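Local coordinates for Avidin/streptavidin (Shewanella denitrificans, PDB 3SZH), which probably binds biotin with high affinity, as a dimeric member of the avidin family, here crystallised without ligand, at residues 5-16 with 112-120; 74-82 with 94-102. All coordinates share one frame; numbering follows the deposited sequence. Where two conformers were deposited one is given.

Contact 1. Residues 5-16 with 112-120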
loop_
_atom_site.group_PDB
_atom_site.type_symbol
_atom_site.label_atom_id
_atom_site.label_comp_id
_atom_site.label_asym_id
_atom_site.label_seq_id
_atom_site.Cartn_x
_atom_site.Cartn_y
_atom_site.Cartn_z
ATOM N N GLN B 5 23.367 -0.486 -4.849
ATOM C CA GLN B 5 22.631 -0.785 -3.636
ATOM C C GLN B 5 21.505 -1.792 -3.904
ATOM O O GLN B 5 20.816 -1.692 -4.906
ATOM C CB GLN B 5 22.039 0.512 -3.106
ATOM C CG GLN B 5 21.383 0.406 -1.758
ATOM C CD GLN B 5 20.943 1.737 -1.280
ATOM O OE1 GLN B 5 19.761 2.063 -1.349
ATOM N NE2 GLN B 5 21.885 2.544 -0.828
ATOM N N GLU B 6 21.351 -2.772 -3.022
ATOM C CA GLU B 6 20.279 -3.756 -3.133
ATOM C C GLU B 6 19.073 -3.387 -2.280
ATOM O O GLU B 6 19.154 -2.521 -1.391
ATOM C CB GLU B 6 20.775 -5.161 -2.758
ATOM C CG GLU B 6 21.697 -5.794 -3.791
ATOM C CD GLU B 6 21.712 -7.317 -3.694
ATOM N N LEU B 7 17.969 -4.070 -2.549
ATOM C CA LEU B 7 16.739 -3.861 -1.790
ATOM C C LEU B 7 16.824 -4.647 -0.484
ATOM O O LEU B 7 16.584 -5.860 -0.462
ATOM C CB LEU B 7 15.527 -4.308 -2.618
ATOM C CG LEU B 7 14.133 -3.983 -2.084
ATOM C CD1 LEU B 7 13.971 -2.473 -1.986
ATOM C CD2 LEU B 7 13.029 -4.597 -2.962
ATOM N N THR B 8 17.211 -3.969 0.591
ATOM C CA THR B 8 17.407 -4.618 1.877
ATOM C C THR B 8 16.830 -3.797 3.019
ATOM O O THR B 8 16.476 -2.624 2.851
ATOM C CB THR B 8 18.917 -4.778 2.198
ATOM O OG1 THR B 8 19.479 -3.488 2.458
ATOM C CG2 THR B 8 19.691 -5.447 1.060
ATOM N N ALA B 9 16.782 -4.405 4.193
ATOM C CA ALA B 9 16.564 -3.633 5.386
ATOM C C ALA B 9 17.646 -2.571 5.451
ATOM O O ALA B 9 18.771 -2.791 4.977
ATOM C CB ALA B 9 16.593 -4.513 6.613
ATOM N N MET B 10 17.325 -1.443 6.069
ATOM C CA MET B 10 18.278 -0.346 6.263
ATOM C C MET B 10 18.856 0.145 4.934
ATOM O O MET B 10 20.074 0.266 4.756
ATOM C CB MET B 10 19.400 -0.772 7.214
ATOM C CG MET B 10 18.892 -1.443 8.479
ATOM S SD MET B 10 17.652 -0.556 9.389
ATOM C CE MET B 10 18.283 1.075 9.312
ATOM N N SER B 11 17.975 0.430 3.983
ATOM C CA SER B 11 18.367 0.992 2.687
ATOM C C SER B 11 17.509 2.220 2.417
ATOM O O SER B 11 16.322 2.263 2.781
ATOM C CB SER B 11 18.259 -0.042 1.563
ATOM O OG SER B 11 16.947 -0.533 1.359
ATOM N N ALA B 12 18.117 3.238 1.814
ATOM C CA ALA B 12 17.459 4.509 1.542
ATOM C C ALA B 12 17.432 4.794 0.045
ATOM O O ALA B 12 18.369 4.469 -0.698
ATOM C CB ALA B 12 18.129 5.635 2.267
ATOM N N TRP B 13 16.361 5.444 -0.375
ATOM C CA TRP B 13 16.019 5.585 -1.803
ATOM C C TRP B 13 15.432 6.964 -2.019
ATOM O O TRP B 13 14.528 7.323 -1.277
ATOM C CB TRP B 13 15.039 4.475 -2.223
ATOM C CG TRP B 13 15.461 3.119 -1.789
ATOM C CD1 TRP B 13 15.230 2.521 -0.590
ATOM C CD2 TRP B 13 16.276 2.222 -2.523
ATOM N NE1 TRP B 13 15.825 1.294 -0.534
ATOM C CE2 TRP B 13 16.466 1.081 -1.719
ATOM C CE3 TRP B 13 16.877 2.257 -3.811
ATOM C CZ2 TRP B 13 17.260 -0.008 -2.135
ATOM C CZ3 TRP B 13 17.650 1.156 -4.228
ATOM C CH2 TRP B 13 17.812 0.044 -3.399
ATOM N N VAL B 14 15.884 7.708 -3.027
ATOM C CA VAL B 14 15.488 9.112 -3.220
ATOM C C VAL B 14 14.847 9.283 -4.589
ATOM O O VAL B 14 15.425 8.907 -5.608
ATOM C CB VAL B 14 16.690 10.105 -3.088
ATOM C CG1 VAL B 14 16.199 11.519 -2.987
ATOM C CG2 VAL B 14 17.531 9.789 -1.878
ATOM N N ASN B 15 13.666 9.868 -4.643
ATOM C CA ASN B 15 12.970 10.044 -5.916
ATOM C C ASN B 15 13.311 11.352 -6.622
ATOM O O ASN B 15 14.156 12.137 -6.199
ATOM C CB ASN B 15 11.438 9.836 -5.767
ATOM C CG ASN B 15 10.731 11.000 -5.088
ATOM O OD1 ASN B 15 11.300 12.082 -4.906
ATOM N ND2 ASN B 15 9.468 10.789 -4.723
ATOM N N GLN B 16 12.667 11.551 -7.765
ATOM C CA GLN B 16 12.917 12.718 -8.635
ATOM C C GLN B 16 12.515 14.082 -8.032
ATOM O O GLN B 16 12.851 15.142 -8.593
ATOM C CB GLN B 16 12.258 12.506 -10.015
ATOM C CG GLN B 16 10.734 12.653 -10.032
ATOM C CD GLN B 16 9.956 11.494 -9.383
ATOM O OE1 GLN B 16 10.486 10.390 -9.164
ATOM N NE2 GLN B 16 8.679 11.741 -9.127
ATOM N N LYS B 112 -2.820 9.798 -9.191
ATOM C CA LYS B 112 -1.846 8.789 -9.563
ATOM C C LYS B 112 -0.625 9.406 -10.191
ATOM O O LYS B 112 -0.714 10.441 -10.857
ATOM C CB LYS B 112 -2.433 7.794 -10.567
ATOM C CG LYS B 112 -3.565 6.940 -10.073
ATOM C CD LYS B 112 -4.097 6.071 -11.200
ATOM C CE LYS B 112 -5.309 5.296 -10.737
ATOM N NZ LYS B 112 -6.185 6.176 -9.914
ATOM N N GLY B 113 0.504 8.725 -10.047
ATOM C CA GLY B 113 1.710 9.133 -10.739
ATOM C C GLY B 113 2.801 8.097 -10.667
ATOM O O GLY B 113 2.588 6.974 -10.190
ATOM N N GLN B 114 3.967 8.480 -11.179
ATOM C CA GLN B 114 5.132 7.590 -11.221
ATOM C C GLN B 114 6.276 8.227 -10.474
ATOM O O GLN B 114 6.580 9.388 -10.684
ATOM C CB GLN B 114 5.613 7.236 -12.658
ATOM C CG GLN B 114 7.086 6.669 -12.664
ATOM C CD GLN B 114 7.341 5.291 -13.359
ATOM O OE1 GLN B 114 7.274 5.191 -14.602
ATOM N NE2 GLN B 114 7.743 4.257 -12.556
ATOM N N ASP B 115 6.915 7.454 -9.596
ATOM C CA ASP B 115 8.164 7.884 -8.929
ATOM C C ASP B 115 9.240 6.864 -9.212
ATOM O O ASP B 115 8.988 5.649 -9.147
ATOM C CB ASP B 115 8.004 7.927 -7.401
ATOM C CG ASP B 115 7.263 9.135 -6.877
ATOM O OD1 ASP B 115 6.920 10.067 -7.637
ATOM O OD2 ASP B 115 7.015 9.122 -5.657
ATOM N N VAL B 116 10.452 7.338 -9.516
ATOM C CA VAL B 116 11.609 6.452 -9.594
ATOM C C VAL B 116 12.554 6.862 -8.490
ATOM O O VAL B 116 12.953 8.019 -8.403
ATOM C CB VAL B 116 12.300 6.498 -10.970
ATOM C CG1 VAL B 116 13.537 5.635 -10.925
ATOM C CG2 VAL B 116 11.322 6.009 -12.061
ATOM N N PHE B 117 12.829 5.919 -7.590
ATOM C CA PHE B 117 13.708 6.150 -6.450
ATOM C C PHE B 117 15.072 5.571 -6.806
ATOM O O PHE B 117 15.173 4.486 -7.392
ATOM C CB PHE B 117 13.151 5.466 -5.188
ATOM C CG PHE B 117 11.887 6.053 -4.660
ATOM C CD1 PHE B 117 10.654 5.704 -5.212
ATOM C CD2 PHE B 117 11.926 6.938 -3.592
ATOM C CE1 PHE B 117 9.480 6.243 -4.700
ATOM C CE2 PHE B 117 10.749 7.478 -3.065
ATOM C CZ PHE B 117 9.528 7.132 -3.616
ATOM N N SER B 118 16.111 6.327 -6.512
ATOM C CA SER B 118 17.491 5.926 -6.755
ATOM C C SER B 118 18.196 5.754 -5.421
ATOM O O SER B 118 17.867 6.442 -4.458
ATOM C CB SER B 118 18.204 7.009 -7.573
ATOM O OG SER B 118 17.608 7.171 -8.852
ATOM N N GLN B 119 19.167 4.867 -5.349
ATOM C CA GLN B 119 19.953 4.729 -4.143
ATOM C C GLN B 119 20.514 6.073 -3.691
ATOM O O GLN B 119 20.879 6.916 -4.530
ATOM C CB GLN B 119 21.070 3.739 -4.357
ATOM C CG GLN B 119 22.056 4.083 -5.451
ATOM C CD GLN B 119 23.128 3.051 -5.541
ATOM O OE1 GLN B 119 22.889 1.951 -6.049
ATOM N NE2 GLN B 119 24.312 3.377 -5.033
ATOM N N THR B 120 20.550 6.257 -2.360
ATOM C CA THR B 120 21.066 7.470 -1.684
ATOM C C THR B 120 22.286 8.024 -2.401
ATOM O O THR B 120 23.287 7.319 -2.518
ATOM C CB THR B 120 21.492 7.210 -0.182
ATOM O OG1 THR B 120 22.904 7.426 -0.030
ATOM C CG2 THR B 120 21.186 5.805 0.254
HETATM O O HOH W 1 16.476 9.826 -8.093
#
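Phe117 lies with one ring face against CB of Asn15, which sits 3.7 Å from the ring centroid and 15° off its normal in a CH-pi contact. CB of Trp13 also meets CB of Phe117. With CG of Asn15 held between its backbone N and carbonyl carbon (chi1 75°), its amide runs alongside Phe117; ND2 makes a weak hydrogen bond to Asp115 OD2 (3.1 Å), while OD1 accepts from the backbones of Asp17 and Ser19. Gln16 folds back at chi2 and uses both ends of its amide: NE2 donates to Asp115 OD1 (2.8 Å), coming from above the carboxylate plane, and OE1 accepts from Val116 N (3.1 Å). Val14 and Ser118 form a hydrogen-bonded antiparallel pair, and a water donates to Val14 O. At the far end, Gln119 OE1 takes a nearly straight bond from Gln5 N (2.8 Å, 167°) and a second from Gly91 N, while its CB packs on CB of Gln5 (3.6 Å). With an alanine here the acceptor goes, and the N-H groups of Gln5 and Gly91 would probably lose their mate, with a gap opened beside CB of Gln5. Joining the first strand to the last in this way closes the eight-stranded antiparallel barrel of the avidin fold.

Contact 2. Residues 74-82 with 94-102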
loop_
_atom_site.group_PDB
_atom_site.type_symbol
_atom_site.label_atom_id
_atom_site.label_comp_id
_atom_site.label_asym_id
_atom_site.label_seq_id
_atom_site.Cartn_x
_atom_site.Cartn_y
_atom_site.Cartn_z
ATOM N N CYS B 74 -1.539 16.217 5.991
ATOM C CA CYS B 74 -2.019 16.475 4.637
ATOM C C CYS B 74 -3.256 15.644 4.277
ATOM O O CYS B 74 -3.611 15.523 3.109
ATOM C CB CYS B 74 -0.878 16.344 3.613
ATOM S SG CYS B 74 0.456 17.601 3.923
ATOM N N ASN B 75 -3.920 15.092 5.298
ATOM C CA ASN B 75 -5.288 14.578 5.136
ATOM C C ASN B 75 -5.454 13.471 4.092
ATOM O O ASN B 75 -6.495 13.374 3.447
ATOM C CB ASN B 75 -6.271 15.731 4.843
ATOM C CG ASN B 75 -7.668 15.397 5.250
ATOM O OD1 ASN B 75 -7.876 14.760 6.279
ATOM N ND2 ASN B 75 -8.645 15.851 4.465
ATOM N N SER B 76 -4.410 12.662 3.904
ATOM C CA SER B 76 -4.418 11.706 2.812
ATOM C C SER B 76 -3.400 10.597 3.073
ATOM O O SER B 76 -2.671 10.635 4.072
ATOM C CB SER B 76 -4.095 12.430 1.504
ATOM O OG SER B 76 -2.838 13.077 1.611
ATOM N N ILE B 77 -3.402 9.599 2.181
ATOM C CA ILE B 77 -2.528 8.423 2.276
ATOM C C ILE B 77 -1.979 8.174 0.868
ATOM O O ILE B 77 -2.755 8.152 -0.102
ATOM C CB ILE B 77 -3.334 7.154 2.694
ATOM C CG1 ILE B 77 -4.054 7.370 4.047
ATOM C CG2 ILE B 77 -2.405 5.920 2.765
ATOM C CD1 ILE B 77 -5.085 6.305 4.359
ATOM N N THR B 78 -0.665 7.964 0.756
ATOM C CA THR B 78 -0.058 7.563 -0.510
ATOM C C THR B 78 0.422 6.132 -0.428
ATOM O O THR B 78 0.962 5.708 0.597
ATOM C CB THR B 78 1.120 8.479 -0.879
ATOM O OG1 THR B 78 0.624 9.811 -0.976
ATOM C CG2 THR B 78 1.762 8.080 -2.235
ATOM N N SER B 79 0.179 5.371 -1.488
ATOM C CA SER B 79 0.638 3.997 -1.602
ATOM C C SER B 79 1.412 3.839 -2.899
ATOM O O SER B 79 0.951 4.252 -3.958
ATOM C CB SER B 79 -0.521 3.026 -1.654
ATOM O OG SER B 79 -1.270 3.120 -0.471
ATOM N N TRP B 80 2.578 3.233 -2.824
ATOM C CA TRP B 80 3.453 2.934 -3.962
ATOM C C TRP B 80 3.491 1.430 -4.170
ATOM O O TRP B 80 3.582 0.642 -3.223
ATOM C CB TRP B 80 4.861 3.408 -3.636
ATOM C CG TRP B 80 5.117 4.876 -3.551
ATOM C CD1 TRP B 80 5.666 5.660 -4.515
ATOM C CD2 TRP B 80 4.908 5.735 -2.417
ATOM N NE1 TRP B 80 5.850 6.938 -4.070
ATOM C CE2 TRP B 80 5.370 7.023 -2.782
ATOM C CE3 TRP B 80 4.423 5.534 -1.109
ATOM C CZ2 TRP B 80 5.391 8.095 -1.882
ATOM C CZ3 TRP B 80 4.416 6.613 -0.226
ATOM C CH2 TRP B 80 4.905 7.868 -0.614
ATOM N N SER B 81 3.495 1.040 -5.445
ATOM C CA SER B 81 3.744 -0.335 -5.865
ATOM C C SER B 81 4.881 -0.292 -6.862
ATOM O O SER B 81 4.856 0.522 -7.787
ATOM C CB SER B 81 2.533 -0.929 -6.582
ATOM O OG SER B 81 1.406 -0.992 -5.725
ATOM N N GLY B 82 5.883 -1.137 -6.703
ATOM C CA GLY B 82 6.995 -1.067 -7.624
ATOM C C GLY B 82 7.944 -2.223 -7.508
ATOM O O GLY B 82 7.665 -3.259 -6.910
ATOM N N SER B 94 11.429 1.412 -9.192
ATOM C CA SER B 94 10.506 2.061 -10.098
ATOM C C SER B 94 9.100 1.781 -9.596
ATOM O O SER B 94 8.740 0.617 -9.401
ATOM C CB SER B 94 10.712 1.508 -11.500
ATOM O OG SER B 94 9.818 2.122 -12.381
ATOM N N THR B 95 8.308 2.842 -9.425
ATOM C CA THR B 95 7.008 2.737 -8.767
ATOM C C THR B 95 5.905 3.466 -9.509
ATOM O O THR B 95 6.135 4.435 -10.237
ATOM C CB THR B 95 7.018 3.295 -7.312
ATOM O OG1 THR B 95 7.104 4.718 -7.343
ATOM C CG2 THR B 95 8.148 2.725 -6.478
ATOM N N LEU B 96 4.678 3.036 -9.226
ATOM C CA LEU B 96 3.469 3.774 -9.526
ATOM C C LEU B 96 2.765 3.999 -8.194
ATOM O O LEU B 96 2.624 3.055 -7.406
ATOM C CB LEU B 96 2.560 2.968 -10.446
ATOM C CG LEU B 96 3.147 2.615 -11.807
ATOM C CD1 LEU B 96 2.142 1.789 -12.607
ATOM C CD2 LEU B 96 3.575 3.866 -12.578
ATOM N N TRP B 97 2.322 5.226 -7.944
ATOM C CA TRP B 97 1.659 5.544 -6.685
ATOM C C TRP B 97 0.234 6.007 -6.903
ATOM O O TRP B 97 -0.156 6.462 -7.989
ATOM C CB TRP B 97 2.452 6.587 -5.887
ATOM C CG TRP B 97 2.772 7.866 -6.609
ATOM C CD1 TRP B 97 3.947 8.184 -7.224
ATOM C CD2 TRP B 97 1.911 9.014 -6.778
ATOM N NE1 TRP B 97 3.887 9.454 -7.753
ATOM C CE2 TRP B 97 2.654 9.989 -7.490
ATOM C CE3 TRP B 97 0.606 9.328 -6.363
ATOM C CZ2 TRP B 97 2.127 11.238 -7.828
ATOM C CZ3 TRP B 97 0.088 10.567 -6.698
ATOM C CH2 TRP B 97 0.845 11.504 -7.441
ATOM N N GLN B 98 -0.522 5.881 -5.825
ATOM C CA GLN B 98 -1.897 6.368 -5.726
ATOM C C GLN B 98 -2.012 7.139 -4.425
ATOM O O GLN B 98 -1.540 6.682 -3.368
ATOM C CB GLN B 98 -2.882 5.203 -5.738
ATOM C CG GLN B 98 -2.777 4.304 -6.989
ATOM C CD GLN B 98 -3.855 3.245 -7.023
ATOM O OE1 GLN B 98 -4.117 2.542 -6.037
ATOM N NE2 GLN B 98 -4.499 3.129 -8.153
ATOM N N LEU B 99 -2.687 8.284 -4.488
ATOM C CA LEU B 99 -2.932 9.163 -3.349
ATOM C C LEU B 99 -4.434 9.286 -3.138
ATOM O O LEU B 99 -5.145 9.733 -4.043
ATOM C CB LEU B 99 -2.325 10.540 -3.651
ATOM C CG LEU B 99 -2.517 11.761 -2.729
ATOM C CD1 LEU B 99 -3.885 12.421 -2.818
ATOM C CD2 LEU B 99 -2.187 11.433 -1.293
ATOM N N VAL B 100 -4.915 8.888 -1.968
ATOM C CA VAL B 100 -6.315 9.026 -1.622
ATOM C C VAL B 100 -6.481 10.031 -0.484
ATOM O O VAL B 100 -5.792 9.973 0.534
ATOM C CB VAL B 100 -7.016 7.656 -1.338
ATOM C CG1 VAL B 100 -6.376 6.892 -0.170
ATOM C CG2 VAL B 100 -8.526 7.834 -1.114
ATOM N N VAL B 101 -7.413 10.955 -0.703
ATOM C CA VAL B 101 -7.704 12.015 0.244
ATOM C C VAL B 101 -8.914 11.681 1.108
ATOM O O VAL B 101 -9.950 11.212 0.609
ATOM C CB VAL B 101 -7.936 13.372 -0.510
ATOM C CG1 VAL B 101 -8.132 14.541 0.470
ATOM C CG2 VAL B 101 -6.792 13.661 -1.477
ATOM N N ASN B 102 -8.770 11.910 2.404
ATOM C CA ASN B 102 -9.873 11.788 3.361
ATOM C C ASN B 102 -11.072 12.593 2.858
ATOM O O ASN B 102 -10.900 13.723 2.399
ATOM C CB ASN B 102 -9.374 12.266 4.727
ATOM C CG ASN B 102 -10.408 12.176 5.820
ATOM O OD1 ASN B 102 -11.406 11.453 5.717
ATOM N ND2 ASN B 102 -10.155 12.903 6.910
HETATM O O HOH W 2 -11.656 16.155 3.082
#
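Trp80 and Trp97 form a non-hydrogen-bonded antiparallel pair. CB of Trp97 rests over one face of the Trp80 indole, 3.8 Å from the centroid of its five-membered ring, on the side where CG2 of Thr78 also lies. Because CG of Trp97 sits between the backbone N and the carbonyl carbon (chi1 55°), its own indole leads away from the strand 76-82, and the two ring planes end up oblique, at 59°. In the plane of the Trp80 ring, OG1 of Thr95, itself hydrogen-bonded to Asp115 O, approaches CD1 at 3.3 Å.

The backbone bonds form an unbroken ladder: Ile77 with Val100, Ser79 with Gln98 and Ser81 with Leu96 each exchange two N-H...O bonds. Between them, CA of Trp97 comes within 3.1 Å of Ser79 O in a CA-H...O contact. Gly82 lies so near the neighbouring strand that a CB on it would clash with Ser94 O and Thr95 CG2.

One backbone and one side-chain bond close the other end. Asn102 gives its backbone N to Asn75 O (2.9 Å) and its ND2 to Asn75 OD1 (3.0 Å), the two amide planes being steeply inclined; a water held by Asn102 O also meets Asn75 ND2 weakly. Asn102 OD1 accepts from Thr59 N of the second subunit.

As in streptavidin, Thr78, Trp80 and Trp97 probably line the biotin pocket. The pair is a beta hairpin in the barrel wall, flanked by strand 60-66 beyond 76-82 and by strand 111-119 beyond 94-101. Phe63 stacks on Trp80 and Thr78 OG1 bonds Trp67 NE1, while Ile77, Ser79 and Val100 pack against the second subunit.

Contacts 1 and 2 have centres about 15 Å apart, on opposite sides of the chain's centre, yet they share one barrel wall, since strands 92-101 and 111-119 are neighbours. Gly113 O lies 2.9 Å from Trp97 N in the backbone seam, and Thr95 OG1 lies 2.8 Å from Asp115 O. Asp115 connects the two through its carboxylate as well: OD2 accepts from Trp80 NE1 and, weakly, from Asn15 ND2, and Phe117 meets Trp80 edge-to-face. By analogy with avidin and streptavidin, Asn15, Thr78, Trp80, Trp97 and Asp115 probably line the biotin pocket, to which both contacts would then contribute; both also touch the second subunit.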